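Local coordinates for SIRV coat protein (Sulfolobus islandicus rudivirus 1 variant YNP, PDB 3F2E) that is a coat protein of a rod-shaped archaeal virus, whose C-terminal domain folds as a four-helix bundle and which probably helps enclose the viral genome, at residues A30-F35 with F67-T72. Residues are numbered along the deposited sequence; the frame is centred on the assembly and turned at random.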
loop_
_atom_site.group_PDB
_atom_site.type_symbol
_atom_site.label_atom_id
_atom_site.label_comp_id
_atom_site.label_asym_id
_atom_site.label_seq_id
_atom_site.Cartn_x
_atom_site.Cartn_y
_atom_site.Cartn_z
ATOM N N ALA A 30 8.487 8.199 -1.825
ATOM C CA ALA A 30 9.169 6.918 -1.972
ATOM C C ALA A 30 8.693 5.887 -0.960
ATOM O O ALA A 30 8.656 4.693 -1.265
ATOM C CB ALA A 30 10.691 7.105 -1.871
ATOM N N ILE A 31 8.337 6.344 0.238
ATOM C CA ILE A 31 7.797 5.466 1.278
ATOM C C ILE A 31 6.560 4.735 0.755
ATOM O O ILE A 31 6.423 3.512 0.880
ATOM C CB ILE A 31 7.377 6.271 2.532
ATOM C CG1 ILE A 31 8.570 7.018 3.133
ATOM C CG2 ILE A 31 6.738 5.360 3.575
ATOM C CD1 ILE A 31 8.172 7.969 4.256
ATOM N N TYR A 32 5.659 5.500 0.152
ATOM C CA TYR A 32 4.379 4.954 -0.273
ATOM C C TYR A 32 4.479 4.148 -1.572
ATOM O O TYR A 32 3.766 3.158 -1.746
ATOM C CB TYR A 32 3.328 6.074 -0.346
ATOM C CG TYR A 32 3.197 6.779 0.990
ATOM C CD1 TYR A 32 2.485 6.193 2.036
ATOM C CD2 TYR A 32 3.827 7.998 1.228
ATOM C CE1 TYR A 32 2.390 6.810 3.277
ATOM C CE2 TYR A 32 3.730 8.629 2.465
ATOM C CZ TYR A 32 3.006 8.029 3.483
ATOM O OH TYR A 32 2.907 8.643 4.719
ATOM N N GLN A 33 5.368 4.560 -2.472
ATOM C CA GLN A 33 5.621 3.786 -3.682
ATOM C C GLN A 33 6.203 2.416 -3.322
ATOM O O GLN A 33 5.823 1.404 -3.908
ATOM C CB GLN A 33 6.545 4.538 -4.645
ATOM C CG GLN A 33 5.913 5.777 -5.283
ATOM C CD GLN A 33 4.849 5.451 -6.330
ATOM O OE1 GLN A 33 4.510 4.286 -6.565
ATOM N NE2 GLN A 33 4.320 6.495 -6.975
ATOM N N GLY A 34 7.109 2.393 -2.347
ATOM C CA GLY A 34 7.700 1.141 -1.889
ATOM C C GLY A 34 6.690 0.214 -1.231
ATOM O O GLY A 34 6.621 -0.981 -1.545
ATOM N N PHE A 35 5.904 0.767 -0.313
ATOM C CA PHE A 35 4.814 0.029 0.320
ATOM C C PHE A 35 3.865 -0.534 -0.736
ATOM O O PHE A 35 3.511 -1.712 -0.705
ATOM C CB PHE A 35 4.046 0.947 1.281
ATOM C CG PHE A 35 2.797 0.330 1.852
ATOM C CD1 PHE A 35 2.861 -0.507 2.953
ATOM C CD2 PHE A 35 1.550 0.615 1.299
ATOM C CE1 PHE A 35 1.703 -1.066 3.494
ATOM C CE2 PHE A 35 0.396 0.063 1.830
ATOM C CZ PHE A 35 0.469 -0.780 2.931
ATOM N N PHE A 67 9.217 4.308 9.287
ATOM C CA PHE A 67 9.267 5.506 8.444
ATOM C C PHE A 67 8.237 6.569 8.824
ATOM O O PHE A 67 8.070 7.563 8.105
ATOM C CB PHE A 67 9.073 5.136 6.968
ATOM C CG PHE A 67 9.884 3.950 6.513
ATOM C CD1 PHE A 67 11.271 3.995 6.500
ATOM C CD2 PHE A 67 9.255 2.796 6.069
ATOM C CE1 PHE A 67 12.014 2.905 6.070
ATOM C CE2 PHE A 67 9.989 1.706 5.635
ATOM C CZ PHE A 67 11.370 1.756 5.635
ATOM N N ASN A 68 7.548 6.366 9.942
ATOM C CA ASN A 68 6.465 7.260 10.340
ATOM C C ASN A 68 5.440 7.436 9.218
ATOM O O ASN A 68 4.933 8.536 8.994
ATOM C CB ASN A 68 7.011 8.628 10.765
ATOM C CG ASN A 68 5.990 9.453 11.528
ATOM O OD1 ASN A 68 5.113 8.912 12.205
ATOM N ND2 ASN A 68 6.103 10.775 11.427
ATOM N N ALA A 69 5.144 6.355 8.505
ATOM C CA ALA A 69 4.129 6.409 7.458
ATOM C C ALA A 69 2.765 6.784 8.043
ATOM O O ALA A 69 2.436 6.420 9.172
ATOM C CB ALA A 69 4.044 5.066 6.720
ATOM N N ASN A 70 1.982 7.522 7.265
ATOM C CA ASN A 70 0.642 7.928 7.669
ATOM C C ASN A 70 -0.330 6.757 7.469
ATOM O O ASN A 70 -0.509 6.293 6.346
ATOM C CB ASN A 70 0.231 9.135 6.816
ATOM C CG ASN A 70 -1.142 9.686 7.176
ATOM O OD1 ASN A 70 -2.093 8.935 7.385
ATOM N ND2 ASN A 70 -1.254 11.014 7.222
ATOM N N PRO A 71 -0.952 6.267 8.556
ATOM C CA PRO A 71 -1.818 5.078 8.458
ATOM C C PRO A 71 -2.996 5.269 7.506
ATOM O O PRO A 71 -3.398 4.322 6.815
ATOM C CB PRO A 71 -2.332 4.885 9.895
ATOM C CG PRO A 71 -1.387 5.651 10.761
ATOM C CD PRO A 71 -0.868 6.788 9.932
ATOM N N THR A 72 -3.556 6.476 7.471
ATOM C CA THR A 72 -4.684 6.755 6.589
ATOM C C THR A 72 -4.264 6.617 5.125
ATOM O O THR A 72 -4.995 6.055 4.306
ATOM C CB THR A 72 -5.262 8.158 6.845
ATOM O OG1 THR A 72 -5.615 8.277 8.230
ATOM C CG2 THR A 72 -6.499 8.395 5.979
#
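Y32 reaches from helix 29-46 to the short connection between helices 50-67 and 71-82, where its hydroxyl accepts the backbone N-H of N70: Y32 OH and N70 N are 2.9 Å apart, and the bond is nearly straight at 171°. N70 N lies at the edge of the phenol ring, close to its plane, so the ring meets the turn end-on. The pairing is a worked example of how a helix start is gripped through its cap residue, here by one straight bond and one weak one. N70 is the N-cap of helix 71-82; while its backbone N-H is held by Y32 OH, its side chain, with CG anti to the backbone N (chi1 -178°), turns OD1 back toward the first turn for a weak capping bond to T72 N, 2.9 Å long.

The buried part of the contact is centred on Y32 and A69. The methyl A69 CB faces two side chains of helix 29-46, 4.2 Å from both Y32 CE1 and I31 CG2, and Y32 OH comes within 3.4 Å of N70 CB. Toward solvent the contact is apolar and has no hydrogen bond across it: partly exposed I31 sets CD1 4.0 Å from CB of exposed F67, the two side chains running past one another in opposite directions.

Within the four-helix bundle, Y63 of helix 50-67 touches I31, packs edge-to-face with F67 and shares a backbone hydrogen bond with A69, which ties the turn to that helix. Y32 also meets L19 of helix 9-22 and V73 and L74 of helix 71-82, and so sits where these two helices converge on helix 29-46.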